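Local structure of cellobiose 2-epimerase (Spirochaeta thermophila DSM 6192, 5ZIG) at residues R313-L326 with L338-L352. The protein probably catalyses the reversible epimerization of cellobiose to 4-O-beta-D-glucopyranosyl-D-mannose, as a member of the N-acylglucosamine 2-epimerase family. Sequence-based numbering, arbitrary orientation.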
# COMPACT_ATOMS: atom_id res chain seq x y z
N ARG A 313 17.50 -1.58 2.98
CA ARG A 313 16.69 -2.40 2.17
C ARG A 313 15.48 -2.72 3.02
O ARG A 313 15.51 -3.60 3.80
CB ARG A 313 17.43 -3.65 1.72
CG ARG A 313 18.01 -3.57 0.34
CD ARG A 313 18.78 -2.33 0.10
NE ARG A 313 19.54 -2.38 -1.11
CZ ARG A 313 20.42 -1.49 -1.49
NH1 ARG A 313 20.67 -0.42 -0.78
NH2 ARG A 313 21.05 -1.68 -2.60
N VAL A 314 14.43 -1.95 2.78
CA VAL A 314 13.17 -1.99 3.48
C VAL A 314 12.13 -2.91 2.84
O VAL A 314 11.95 -2.92 1.68
CB VAL A 314 12.64 -0.56 3.67
CG1 VAL A 314 11.27 -0.53 4.27
CG2 VAL A 314 13.60 0.24 4.50
N TRP A 315 11.50 -3.71 3.66
CA TRP A 315 10.52 -4.68 3.26
C TRP A 315 9.48 -4.28 2.18
O TRP A 315 9.41 -4.96 1.21
CB TRP A 315 9.92 -5.44 4.46
CG TRP A 315 8.55 -5.09 4.82
CD1 TRP A 315 7.45 -5.74 4.49
CD2 TRP A 315 8.14 -3.88 5.41
NE1 TRP A 315 6.36 -5.08 4.89
CE2 TRP A 315 6.76 -3.92 5.47
CE3 TRP A 315 8.80 -2.80 5.95
CZ2 TRP A 315 6.04 -2.91 6.06
CZ3 TRP A 315 8.10 -1.82 6.50
CH2 TRP A 315 6.73 -1.87 6.56
N TRP A 316 8.81 -3.14 2.32
CA TRP A 316 7.74 -2.76 1.46
C TRP A 316 8.23 -2.31 0.12
O TRP A 316 7.60 -2.52 -0.83
CB TRP A 316 6.81 -1.74 2.13
CG TRP A 316 7.30 -0.39 2.21
CD1 TRP A 316 8.02 0.13 3.18
CD2 TRP A 316 7.12 0.63 1.26
NE1 TRP A 316 8.31 1.39 2.93
CE2 TRP A 316 7.75 1.75 1.74
CE3 TRP A 316 6.46 0.72 0.04
CZ2 TRP A 316 7.76 2.91 1.06
CZ3 TRP A 316 6.48 1.89 -0.62
CH2 TRP A 316 7.13 2.95 -0.13
N VAL A 317 9.39 -1.71 0.11
CA VAL A 317 10.01 -1.22 -1.06
C VAL A 317 10.34 -2.39 -2.02
O VAL A 317 10.16 -2.30 -3.19
CB VAL A 317 11.25 -0.42 -0.65
CG1 VAL A 317 12.10 -0.03 -1.81
CG2 VAL A 317 10.87 0.81 0.13
N GLN A 318 10.84 -3.49 -1.45
CA GLN A 318 11.22 -4.65 -2.21
C GLN A 318 9.97 -5.31 -2.72
O GLN A 318 9.89 -5.67 -3.86
CB GLN A 318 12.09 -5.62 -1.40
CG GLN A 318 13.23 -5.00 -0.68
CD GLN A 318 14.03 -3.98 -1.46
OE1 GLN A 318 14.45 -4.20 -2.53
NE2 GLN A 318 14.27 -2.85 -0.84
N ALA A 319 8.99 -5.42 -1.84
CA ALA A 319 7.75 -5.99 -2.17
C ALA A 319 7.11 -5.24 -3.32
O ALA A 319 6.70 -5.83 -4.27
CB ALA A 319 6.83 -5.99 -0.99
N GLU A 320 7.07 -3.93 -3.23
CA GLU A 320 6.44 -3.16 -4.29
C GLU A 320 7.25 -3.20 -5.57
O GLU A 320 6.69 -3.14 -6.67
CB GLU A 320 6.23 -1.71 -3.86
CG GLU A 320 5.23 -1.56 -2.73
CD GLU A 320 3.93 -2.19 -3.07
OE1 GLU A 320 3.60 -2.23 -4.28
OE2 GLU A 320 3.24 -2.66 -2.14
N ALA A 321 8.58 -3.26 -5.45
CA ALA A 321 9.41 -3.41 -6.63
C ALA A 321 9.11 -4.72 -7.34
O ALA A 321 9.11 -4.77 -8.57
CB ALA A 321 10.88 -3.30 -6.24
N PHE A 322 8.78 -5.77 -6.58
CA PHE A 322 8.38 -7.04 -7.20
C PHE A 322 7.10 -6.87 -8.03
O PHE A 322 7.07 -7.22 -9.22
CB PHE A 322 8.19 -8.09 -6.09
CG PHE A 322 7.73 -9.41 -6.58
CD1 PHE A 322 8.53 -10.16 -7.45
CD2 PHE A 322 6.50 -9.91 -6.18
CE1 PHE A 322 8.10 -11.40 -7.91
CE2 PHE A 322 6.06 -11.14 -6.64
CZ PHE A 322 6.86 -11.89 -7.50
N VAL A 323 6.03 -6.34 -7.43
CA VAL A 323 4.78 -6.18 -8.19
C VAL A 323 4.98 -5.23 -9.34
O VAL A 323 4.46 -5.44 -10.45
CB VAL A 323 3.64 -5.73 -7.26
CG1 VAL A 323 2.33 -5.72 -8.02
CG2 VAL A 323 3.54 -6.67 -6.08
N GLY A 324 5.81 -4.21 -9.14
CA GLY A 324 6.03 -3.23 -10.18
C GLY A 324 6.75 -3.80 -11.38
O GLY A 324 6.46 -3.44 -12.52
N PHE A 325 7.71 -4.71 -11.14
CA PHE A 325 8.45 -5.27 -12.25
C PHE A 325 7.60 -6.25 -13.05
O PHE A 325 7.71 -6.31 -14.28
CB PHE A 325 9.74 -5.94 -11.73
CG PHE A 325 10.80 -4.96 -11.33
CD1 PHE A 325 11.09 -3.87 -12.14
CD2 PHE A 325 11.51 -5.13 -10.16
CE1 PHE A 325 12.06 -2.95 -11.77
CE2 PHE A 325 12.49 -4.23 -9.79
CZ PHE A 325 12.76 -3.14 -10.60
N LEU A 326 6.73 -7.01 -12.37
CA LEU A 326 5.80 -7.88 -13.08
C LEU A 326 4.83 -7.07 -13.93
O LEU A 326 4.55 -7.43 -15.09
CB LEU A 326 5.03 -8.73 -12.08
CG LEU A 326 5.83 -9.73 -11.22
CD1 LEU A 326 4.87 -10.40 -10.25
CD2 LEU A 326 6.62 -10.78 -12.07
N LEU A 338 10.96 -9.08 -15.99
CA LEU A 338 10.80 -10.31 -15.22
C LEU A 338 12.11 -10.72 -14.54
O LEU A 338 12.09 -11.23 -13.42
CB LEU A 338 10.29 -11.44 -16.13
CG LEU A 338 8.87 -11.28 -16.70
CD1 LEU A 338 8.47 -12.48 -17.56
CD2 LEU A 338 7.86 -11.04 -15.57
N ASP A 339 13.24 -10.54 -15.23
CA ASP A 339 14.54 -10.77 -14.60
C ASP A 339 14.65 -9.98 -13.31
O ASP A 339 15.09 -10.49 -12.27
CB ASP A 339 15.68 -10.38 -15.55
CG ASP A 339 15.77 -11.26 -16.81
OD1 ASP A 339 15.38 -12.44 -16.75
OD2 ASP A 339 16.23 -10.76 -17.86
N HIS A 340 14.24 -8.72 -13.37
CA HIS A 340 14.31 -7.83 -12.22
C HIS A 340 13.41 -8.33 -11.09
O HIS A 340 13.87 -8.52 -9.96
CB HIS A 340 13.94 -6.41 -12.68
CG HIS A 340 14.97 -5.79 -13.59
ND1 HIS A 340 16.33 -5.99 -13.42
CD2 HIS A 340 14.84 -4.97 -14.66
CE1 HIS A 340 16.99 -5.32 -14.35
NE2 HIS A 340 16.11 -4.68 -15.11
N ALA A 341 12.13 -8.59 -11.39
CA ALA A 341 11.22 -9.17 -10.40
C ALA A 341 11.83 -10.41 -9.74
O ALA A 341 11.89 -10.51 -8.51
CB ALA A 341 9.89 -9.54 -11.05
N CYS A 342 12.24 -11.39 -10.55
CA CYS A 342 12.89 -12.58 -10.01
C CYS A 342 14.06 -12.19 -9.10
O CYS A 342 14.20 -12.75 -8.01
CB CYS A 342 13.37 -13.50 -11.14
SG CYS A 342 12.08 -14.14 -12.29
N THR A 343 14.88 -11.23 -9.53
CA THR A 343 16.01 -10.78 -8.70
C THR A 343 15.53 -10.22 -7.37
O THR A 343 16.10 -10.53 -6.32
CB THR A 343 16.82 -9.73 -9.47
OG1 THR A 343 17.53 -10.36 -10.53
CG2 THR A 343 17.82 -9.03 -8.55
N VAL A 344 14.51 -9.36 -7.41
CA VAL A 344 14.00 -8.77 -6.18
C VAL A 344 13.42 -9.86 -5.28
O VAL A 344 13.65 -9.86 -4.07
CB VAL A 344 12.96 -7.67 -6.49
CG1 VAL A 344 12.10 -7.36 -5.27
CG2 VAL A 344 13.69 -6.41 -6.96
N TRP A 345 12.70 -10.82 -5.87
CA TRP A 345 12.05 -11.84 -5.05
C TRP A 345 13.09 -12.73 -4.36
O TRP A 345 12.91 -13.11 -3.20
CB TRP A 345 11.11 -12.71 -5.89
CG TRP A 345 10.46 -13.75 -5.02
CD1 TRP A 345 10.74 -15.09 -4.98
CD2 TRP A 345 9.46 -13.53 -4.02
NE1 TRP A 345 9.96 -15.72 -4.03
CE2 TRP A 345 9.17 -14.78 -3.42
CE3 TRP A 345 8.76 -12.38 -3.58
CZ2 TRP A 345 8.22 -14.92 -2.41
CZ3 TRP A 345 7.83 -12.53 -2.58
CH2 TRP A 345 7.58 -13.79 -1.99
N ARG A 346 14.16 -13.06 -5.08
CA ARG A 346 15.26 -13.81 -4.48
C ARG A 346 15.85 -13.06 -3.30
O ARG A 346 16.14 -13.64 -2.25
CB ARG A 346 16.33 -14.10 -5.55
CG ARG A 346 17.40 -15.09 -5.15
CD ARG A 346 16.81 -16.33 -4.51
NE ARG A 346 17.82 -17.34 -4.25
CZ ARG A 346 17.63 -18.41 -3.48
NH1 ARG A 346 16.44 -18.59 -2.90
NH2 ARG A 346 18.61 -19.29 -3.30
N PHE A 347 16.02 -11.74 -3.44
CA PHE A 347 16.53 -10.95 -2.33
C PHE A 347 15.61 -11.07 -1.12
O PHE A 347 16.08 -11.28 0.01
CB PHE A 347 16.69 -9.48 -2.75
CG PHE A 347 17.38 -8.65 -1.72
CD1 PHE A 347 18.78 -8.64 -1.64
CD2 PHE A 347 16.64 -7.91 -0.79
CE1 PHE A 347 19.42 -7.90 -0.68
CE2 PHE A 347 17.27 -7.17 0.17
CZ PHE A 347 18.67 -7.16 0.23
N ILE A 348 14.30 -10.97 -1.35
CA ILE A 348 13.32 -11.09 -0.27
C ILE A 348 13.43 -12.44 0.41
O ILE A 348 13.48 -12.54 1.64
CB ILE A 348 11.90 -10.87 -0.81
CG1 ILE A 348 11.73 -9.46 -1.38
CG2 ILE A 348 10.86 -11.14 0.28
CD1 ILE A 348 10.44 -9.31 -2.21
N MET A 349 13.40 -13.51 -0.39
CA MET A 349 13.50 -14.86 0.17
C MET A 349 14.81 -15.07 0.93
O MET A 349 14.83 -15.72 1.98
CB MET A 349 13.37 -15.91 -0.94
CG MET A 349 11.96 -16.02 -1.53
SD MET A 349 10.74 -16.62 -0.35
CE MET A 349 10.96 -18.39 -0.42
N ASP A 350 15.91 -14.51 0.41
CA ASP A 350 17.22 -14.74 1.00
C ASP A 350 17.41 -13.99 2.32
O ASP A 350 18.04 -14.50 3.24
CB ASP A 350 18.32 -14.34 0.03
CG ASP A 350 18.57 -15.38 -1.02
OD1 ASP A 350 18.57 -16.57 -0.66
OD2 ASP A 350 18.76 -15.00 -2.19
N HIS A 351 16.89 -12.78 2.41
CA HIS A 351 17.28 -11.93 3.53
C HIS A 351 16.12 -11.34 4.32
O HIS A 351 16.23 -11.24 5.55
CB HIS A 351 18.19 -10.81 2.99
CG HIS A 351 19.32 -11.30 2.13
ND1 HIS A 351 20.26 -12.21 2.57
CD2 HIS A 351 19.66 -11.01 0.85
CE1 HIS A 351 21.12 -12.46 1.60
NE2 HIS A 351 20.78 -11.75 0.55
N LEU A 352 15.01 -10.96 3.67
CA LEU A 352 13.92 -10.29 4.39
C LEU A 352 13.00 -11.26 5.11
O LEU A 352 12.31 -10.86 6.05
CB LEU A 352 13.09 -9.43 3.43
CG LEU A 352 13.79 -8.10 3.17
CD1 LEU A 352 13.31 -7.52 1.85
CD2 LEU A 352 13.56 -7.10 4.34
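Val344 fits as a knob into a hole formed by Gln318, Ala321, Phe322 and Phe325. Val344 CG1 lies 3.1 Å from Gln318 O. Val344 CG2 meets the rim of the Phe325 ring, 3.8 Å from Phe325 CE2 and in the ring plane. Phe325 CG is anti to the carbonyl carbon, which brings the ring against helix 338-352. There His340 CB covers one face in a CH-pi contact, 3.6 Å from the Phe325 centroid. The small Ala341 side chain allows close approach: Ala341 CA is 4.8 Å from Phe322 CA, and Ala341 CB 3.7 Å from Phe325 CB. Phe322 turns the other way, CG anti to its N (chi1 178°). One face of its ring then meets Trp345, with planes at 40°, and the other carries Leu326 CD1. Helices 315-326 and 338-352 run nearly antiparallel (159°), a helical hairpin of the family's alpha/alpha barrel. Packing is looser toward Leu352, whose CA is 6.7 Å from Trp315 CA. Here Leu352 CD1 touches Gln318 CG at 3.6 Å, and Arg313 CG, from the preceding strand, reaches Phe347 CZ at 3.7 Å. Phe347 is partly exposed, and Arg346 and Asp350 face solvent. Polar ends bond elsewhere: Gln318 NE2 to Leu299 O, Arg313 NH1 to Arg311 O and NE to Ser298 OG, Trp345 NE1 to Glu17. Side-chain contacts are mostly carbon on carbon, without hydrogen bond or salt bridge between the segments, so shape and ring packing hold the pair together.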